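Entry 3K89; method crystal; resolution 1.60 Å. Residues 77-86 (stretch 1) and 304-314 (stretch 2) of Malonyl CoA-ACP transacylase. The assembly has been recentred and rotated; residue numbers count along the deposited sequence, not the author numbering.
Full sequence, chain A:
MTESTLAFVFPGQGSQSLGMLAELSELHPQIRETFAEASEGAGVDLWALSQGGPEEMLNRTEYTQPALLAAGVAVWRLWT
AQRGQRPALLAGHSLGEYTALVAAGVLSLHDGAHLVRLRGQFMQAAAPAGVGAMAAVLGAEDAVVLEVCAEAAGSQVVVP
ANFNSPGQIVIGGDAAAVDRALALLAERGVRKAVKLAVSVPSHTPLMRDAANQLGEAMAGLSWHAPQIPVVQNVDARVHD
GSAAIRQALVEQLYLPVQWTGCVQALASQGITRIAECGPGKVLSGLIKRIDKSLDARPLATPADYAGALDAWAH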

# COMPACT_ATOMS: atom_id res chain seq x y z
N ARG A 77 5.75 5.90 -14.65
CA ARG A 77 6.39 6.77 -15.65
C ARG A 77 6.69 6.00 -16.93
O ARG A 77 6.55 6.55 -18.03
CB ARG A 77 7.65 7.42 -15.08
CG ARG A 77 7.31 8.49 -14.04
CD ARG A 77 8.56 9.07 -13.43
NE ARG A 77 8.27 10.22 -12.56
CZ ARG A 77 9.21 10.95 -11.96
NH1 ARG A 77 10.50 10.64 -12.11
NH2 ARG A 77 8.88 11.98 -11.19
N LEU A 78 7.02 4.72 -16.78
CA LEU A 78 7.26 3.85 -17.93
C LEU A 78 5.99 3.68 -18.76
O LEU A 78 6.00 3.93 -19.97
CB LEU A 78 7.80 2.49 -17.47
CG LEU A 78 8.05 1.41 -18.53
CD1 LEU A 78 9.02 1.89 -19.61
CD2 LEU A 78 8.57 0.14 -17.85
N TRP A 79 4.91 3.26 -18.10
CA TRP A 79 3.61 3.07 -18.75
C TRP A 79 3.18 4.34 -19.46
O TRP A 79 2.80 4.31 -20.64
CB TRP A 79 2.56 2.70 -17.71
CG TRP A 79 1.22 2.41 -18.29
CD1 TRP A 79 0.19 3.30 -18.47
CD2 TRP A 79 0.74 1.15 -18.76
NE1 TRP A 79 -0.89 2.65 -19.01
CE2 TRP A 79 -0.57 1.34 -19.21
CE3 TRP A 79 1.31 -0.13 -18.85
CZ2 TRP A 79 -1.35 0.29 -19.74
CZ3 TRP A 79 0.54 -1.17 -19.37
CH2 TRP A 79 -0.77 -0.95 -19.81
N THR A 80 3.25 5.46 -18.75
CA THR A 80 2.75 6.73 -19.28
C THR A 80 3.61 7.21 -20.46
O THR A 80 3.07 7.77 -21.42
CB THR A 80 2.52 7.80 -18.17
OG1 THR A 80 3.71 8.00 -17.41
CG2 THR A 80 1.42 7.35 -17.23
N ALA A 81 4.93 6.96 -20.42
CA ALA A 81 5.81 7.29 -21.55
C ALA A 81 5.57 6.39 -22.76
O ALA A 81 5.64 6.86 -23.91
CB ALA A 81 7.27 7.22 -21.15
N GLN A 82 5.30 5.11 -22.51
CA GLN A 82 5.11 4.12 -23.59
C GLN A 82 3.71 4.11 -24.19
O GLN A 82 3.34 3.16 -24.91
CB GLN A 82 5.55 2.72 -23.15
CG GLN A 82 7.05 2.60 -22.94
CD GLN A 82 7.59 1.22 -23.26
OE1 GLN A 82 7.04 0.21 -22.82
NE2 GLN A 82 8.69 1.17 -24.00
N ARG A 83 2.93 5.15 -23.90
CA ARG A 83 1.60 5.35 -24.47
C ARG A 83 0.58 4.32 -24.00
O ARG A 83 -0.33 3.96 -24.74
CB ARG A 83 1.64 5.38 -26.01
CG ARG A 83 2.58 6.42 -26.63
CD ARG A 83 1.94 7.81 -26.74
NE ARG A 83 1.38 8.28 -25.47
CZ ARG A 83 2.10 8.64 -24.41
NH1 ARG A 83 3.43 8.59 -24.44
NH2 ARG A 83 1.48 9.05 -23.30
N GLY A 84 0.73 3.86 -22.76
CA GLY A 84 -0.30 3.02 -22.17
C GLY A 84 -1.54 3.87 -21.94
O GLY A 84 -1.43 5.09 -21.77
N GLN A 85 -2.71 3.24 -21.93
CA GLN A 85 -3.96 3.93 -21.62
C GLN A 85 -3.86 4.61 -20.25
O GLN A 85 -3.35 4.02 -19.30
CB GLN A 85 -5.13 2.94 -21.65
CG GLN A 85 -5.49 2.42 -23.06
CD GLN A 85 -6.54 1.29 -23.07
OE1 GLN A 85 -6.96 0.84 -24.14
NE2 GLN A 85 -6.95 0.83 -21.88
N ARG A 86 -4.31 5.87 -20.17
CA ARG A 86 -4.40 6.57 -18.88
C ARG A 86 -5.57 6.07 -18.04
O ARG A 86 -6.72 6.08 -18.50
CB ARG A 86 -4.51 8.08 -19.08
CG ARG A 86 -3.27 8.85 -18.68
CD ARG A 86 -3.34 10.31 -19.16
NE ARG A 86 -4.61 10.96 -18.85
CZ ARG A 86 -4.90 11.57 -17.70
NH1 ARG A 86 -4.02 11.60 -16.71
NH2 ARG A 86 -6.09 12.13 -17.53
N ASP A 304 4.94 -9.42 -17.93
CA ASP A 304 3.63 -8.98 -17.47
C ASP A 304 3.34 -7.56 -17.97
O ASP A 304 2.23 -7.26 -18.41
CB ASP A 304 3.56 -9.02 -15.94
CG ASP A 304 3.56 -10.44 -15.41
OD1 ASP A 304 2.95 -11.34 -16.03
OD2 ASP A 304 4.19 -10.67 -14.34
N TYR A 305 4.36 -6.71 -17.93
CA TYR A 305 4.27 -5.36 -18.48
C TYR A 305 3.89 -5.39 -19.96
O TYR A 305 2.93 -4.73 -20.38
CB TYR A 305 5.57 -4.59 -18.23
CG TYR A 305 5.52 -3.21 -18.80
CD1 TYR A 305 4.98 -2.15 -18.06
CD2 TYR A 305 5.97 -2.96 -20.09
CE1 TYR A 305 4.90 -0.88 -18.61
CE2 TYR A 305 5.89 -1.69 -20.63
CZ TYR A 305 5.36 -0.65 -19.89
OH TYR A 305 5.28 0.61 -20.43
N ALA A 306 4.62 -6.18 -20.76
CA ALA A 306 4.36 -6.26 -22.20
C ALA A 306 2.98 -6.82 -22.49
O ALA A 306 2.30 -6.37 -23.41
CB ALA A 306 5.42 -7.10 -22.91
N GLY A 307 2.57 -7.80 -21.68
CA GLY A 307 1.27 -8.44 -21.83
C GLY A 307 0.11 -7.47 -21.62
O GLY A 307 -0.86 -7.49 -22.37
N ALA A 308 0.22 -6.64 -20.58
CA ALA A 308 -0.78 -5.63 -20.27
C ALA A 308 -0.76 -4.55 -21.34
O ALA A 308 -1.81 -4.14 -21.82
CB ALA A 308 -0.50 -5.02 -18.90
N LEU A 309 0.43 -4.07 -21.68
CA LEU A 309 0.58 -3.02 -22.69
C LEU A 309 -0.07 -3.43 -24.01
O LEU A 309 -0.65 -2.60 -24.70
CB LEU A 309 2.05 -2.63 -22.89
CG LEU A 309 2.35 -1.30 -23.59
CD1 LEU A 309 1.79 -0.12 -22.78
CD2 LEU A 309 3.85 -1.13 -23.84
N ASP A 310 0.01 -4.73 -24.33
CA ASP A 310 -0.57 -5.26 -25.56
C ASP A 310 -2.07 -5.46 -25.48
O ASP A 310 -2.80 -5.05 -26.38
CB ASP A 310 0.10 -6.57 -25.97
CG ASP A 310 -0.35 -7.05 -27.34
OD1 ASP A 310 -1.23 -7.93 -27.40
OD2 ASP A 310 0.17 -6.53 -28.35
N ALA A 311 -2.54 -6.09 -24.40
CA ALA A 311 -3.96 -6.41 -24.22
C ALA A 311 -4.85 -5.17 -24.08
O ALA A 311 -6.05 -5.23 -24.39
CB ALA A 311 -4.15 -7.34 -23.02
N TRP A 312 -4.27 -4.06 -23.63
CA TRP A 312 -4.98 -2.80 -23.43
C TRP A 312 -4.34 -1.71 -24.32
O TRP A 312 -3.91 -0.66 -23.81
CB TRP A 312 -4.91 -2.36 -21.96
CG TRP A 312 -5.43 -3.36 -20.94
CD1 TRP A 312 -6.38 -4.32 -21.14
CD2 TRP A 312 -5.05 -3.46 -19.56
NE1 TRP A 312 -6.60 -5.02 -19.98
CE2 TRP A 312 -5.80 -4.51 -18.99
CE3 TRP A 312 -4.14 -2.77 -18.75
CZ2 TRP A 312 -5.67 -4.88 -17.65
CZ3 TRP A 312 -4.01 -3.14 -17.42
CH2 TRP A 312 -4.78 -4.19 -16.88
N ALA A 313 -4.30 -1.96 -25.62
CA ALA A 313 -3.50 -1.16 -26.56
C ALA A 313 -4.11 0.18 -27.03
O ALA A 313 -4.98 0.21 -27.92
CB ALA A 313 -3.09 -2.01 -27.78
N HIS A 314 -3.64 1.28 -26.42
CA HIS A 314 -3.88 2.64 -26.93
C HIS A 314 -2.71 3.56 -26.58
O HIS A 314 -2.19 4.27 -27.45
CB HIS A 314 -5.18 3.25 -26.39
CG HIS A 314 -6.40 2.87 -27.17
ND1 HIS A 314 -7.55 2.41 -26.56
CD2 HIS A 314 -6.65 2.89 -28.50
CE1 HIS A 314 -8.46 2.16 -27.49
NE2 HIS A 314 -7.94 2.44 -28.67

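The single hydrogen bond assigned between these stretches comes from a tyrosine whose ring is packed by hydrocarbon and indole: Tyr305 OH donates to Gln82 OE1 at 3.0 Å, with the amide oxygen near the ring plane. Leu78 CD2 lies over one face of that ring, 4.0 Å from its centroid and 19° off the normal. Trp79 turns the edge of its six-membered ring toward the face of Tyr305, with centroids 5.8 Å apart and planes at 89°. Tyrosine thus suits a site needing both a broad apolar surface and a polar tip.

The helix axes approach no closer than 11.9 Å, crossing at -35°, so long side chains must bridge the gap. Trp79 and Tyr305, both chi1 t, leave their backbones sideways, yet their ends come nearer the opposing stretch. Trp79 has 105 Å² covered, the largest share of the 594 Å² total. Leu309 CD1 sits over its six-membered ring, 3.9 Å from the centroid, while the small Ala308 lets the indole edge close in, with Trp79 CZ3 to Ala308 CB at 4.0 Å.

Trp79 NE1 donates to Gln85 O at 2.8 Å and 169°, satisfying the indole's polar group and tying it to the loop. Gly84 fits beside it: an ideal CB would clash with Trp79 CE2 at 2.1 Å.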